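Local coordinates for protein open reading frame 2 (Aeromonas sobria, PDB 3WQB) that probably acts as a dedicated chaperone that binds the Aeromonas sobria serine protease and assists its maturation, at residues 84-89 with 134-139. Residues are numbered along the deposited sequence; the frame is centred on the assembly and turned at random.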
# COMPACT_ATOMS: atom_id res chain seq x y z
N LEU B 84 8.75 -24.93 1.79
CA LEU B 84 8.20 -25.01 0.45
C LEU B 84 6.70 -24.76 0.51
O LEU B 84 6.01 -25.34 1.36
CB LEU B 84 8.44 -26.40 -0.15
CG LEU B 84 9.88 -26.90 -0.31
CD1 LEU B 84 9.91 -28.42 -0.23
CD2 LEU B 84 10.46 -26.44 -1.62
N LEU B 85 6.21 -23.90 -0.37
CA LEU B 85 4.76 -23.73 -0.55
C LEU B 85 4.34 -24.63 -1.69
O LEU B 85 4.96 -24.64 -2.75
CB LEU B 85 4.40 -22.28 -0.88
CG LEU B 85 4.84 -21.14 0.05
CD1 LEU B 85 4.02 -19.91 -0.28
CD2 LEU B 85 4.72 -21.46 1.53
N VAL B 86 3.28 -25.40 -1.46
CA VAL B 86 2.78 -26.36 -2.43
C VAL B 86 1.27 -26.17 -2.59
O VAL B 86 0.54 -26.13 -1.60
CB VAL B 86 3.09 -27.82 -1.98
CG1 VAL B 86 2.35 -28.84 -2.82
CG2 VAL B 86 4.58 -28.08 -2.06
N GLU B 87 0.81 -26.03 -3.84
CA GLU B 87 -0.63 -25.94 -4.09
C GLU B 87 -1.24 -27.34 -4.16
O GLU B 87 -1.17 -28.02 -5.19
CB GLU B 87 -0.93 -25.13 -5.35
CG GLU B 87 -2.41 -24.77 -5.47
CD GLU B 87 -2.68 -23.67 -6.47
OE1 GLU B 87 -1.87 -23.46 -7.39
OE2 GLU B 87 -3.74 -23.00 -6.33
N ALA B 88 -1.81 -27.76 -3.04
CA ALA B 88 -2.45 -29.07 -2.92
C ALA B 88 -3.36 -29.01 -1.70
O ALA B 88 -3.11 -28.25 -0.77
CB ALA B 88 -1.40 -30.15 -2.73
N ASP B 89 -4.41 -29.83 -1.72
CA ASP B 89 -5.26 -30.01 -0.54
C ASP B 89 -4.44 -30.68 0.57
O ASP B 89 -3.37 -31.23 0.30
CB ASP B 89 -6.50 -30.84 -0.88
CG ASP B 89 -6.17 -32.29 -1.19
OD1 ASP B 89 -5.90 -33.06 -0.25
OD2 ASP B 89 -6.20 -32.67 -2.38
N VAL B 134 2.88 -30.55 -9.86
CA VAL B 134 2.53 -29.82 -8.65
C VAL B 134 3.17 -28.43 -8.70
O VAL B 134 4.36 -28.30 -8.99
CB VAL B 134 2.98 -30.57 -7.38
CG1 VAL B 134 2.48 -29.88 -6.12
CG2 VAL B 134 2.50 -32.02 -7.41
N ASN B 135 2.36 -27.40 -8.44
CA ASN B 135 2.86 -26.03 -8.30
C ASN B 135 3.56 -25.86 -6.96
O ASN B 135 2.98 -26.11 -5.91
CB ASN B 135 1.72 -25.02 -8.45
CG ASN B 135 1.46 -24.63 -9.89
OD1 ASN B 135 1.42 -25.48 -10.78
ND2 ASN B 135 1.27 -23.33 -10.12
N VAL B 136 4.82 -25.46 -7.01
CA VAL B 136 5.66 -25.35 -5.82
C VAL B 136 6.46 -24.04 -5.83
O VAL B 136 6.87 -23.57 -6.88
CB VAL B 136 6.61 -26.58 -5.69
CG1 VAL B 136 7.47 -26.77 -6.94
CG2 VAL B 136 7.49 -26.49 -4.44
N GLN B 137 6.66 -23.46 -4.65
CA GLN B 137 7.50 -22.28 -4.50
C GLN B 137 8.43 -22.49 -3.31
O GLN B 137 7.98 -22.79 -2.20
CB GLN B 137 6.65 -21.01 -4.31
CG GLN B 137 7.46 -19.70 -4.20
CD GLN B 137 6.59 -18.50 -3.85
OE1 GLN B 137 5.52 -18.65 -3.27
NE2 GLN B 137 7.05 -17.31 -4.20
N ILE B 138 9.73 -22.36 -3.56
CA ILE B 138 10.72 -22.37 -2.48
C ILE B 138 10.69 -21.00 -1.81
O ILE B 138 10.87 -19.97 -2.47
CB ILE B 138 12.14 -22.64 -3.03
CG1 ILE B 138 12.18 -24.01 -3.72
CG2 ILE B 138 13.17 -22.57 -1.91
CD1 ILE B 138 13.40 -24.26 -4.59
N GLU B 139 10.43 -20.98 -0.50
CA GLU B 139 10.39 -19.70 0.20
C GLU B 139 11.77 -19.05 0.32
O GLU B 139 12.71 -19.65 0.86
CB GLU B 139 9.75 -19.81 1.59
CG GLU B 139 9.84 -18.49 2.35
CD GLU B 139 9.08 -18.49 3.65
OE1 GLU B 139 9.26 -19.41 4.46
OE2 GLU B 139 8.32 -17.53 3.87
O HOH W 1 -0.27 -27.86 -7.72
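Leu85 and Gln137 form an antiparallel hydrogen-bonded pair between strands 83-87 and 136-141. Leu85 N donates to Gln137 O at 2.8 Å, and Gln137 N returns an equally short bond to Leu85 O. One bond further along, Glu87 N reaches Asn135 O at 3.0 Å. Beyond this, a water extends the ladder: it donates to Glu87 O and accepts from Asn135 N.

The side chains of Leu85 and Gln137 run side by side on one face of the sheet. Leu85 CD1 touches Gln137 OE1 at 3.6 Å. Gln137 is extended, with CG opposite the backbone N (chi1 -177°), which carries its amide out past the leucine. There OE1 accepts a hydrogen bond from the backbone of the other protein in the complex. On the same face, Glu87 OE2 makes a salt bridge to a basic side chain of that other protein chain.

Leu84 lies on the opposite face with Val86, Val136 and Ile138. Its CG stands opposite the carbonyl carbon (chi1 -60°), and its CD2 sits 3.6 Å from Ile138 CG1 and 4.1 Å from Val136 CG2. Leu84 also packs on Leu122 and Ile125 of helix 122-131. Val86 CG1 meets Val134 CG1 at 3.5 Å, a tight fit, and both valines touch Leu96 of helix 90-98.

Strand 83-87 is the first and 136-141 the last of a ferredoxin-like β-α-β-β-α-β unit, as in subtilisin propeptides, and the two lie adjacent. Strand 78-81 adds on beyond 136-141. The helix side of the pair is aliphatic and buried, with Leu84, Val86, Val136 and Ile138. The other face combines the apolar Leu85 with the polar ends of Gln137 and Glu87, which bond to the partner protein.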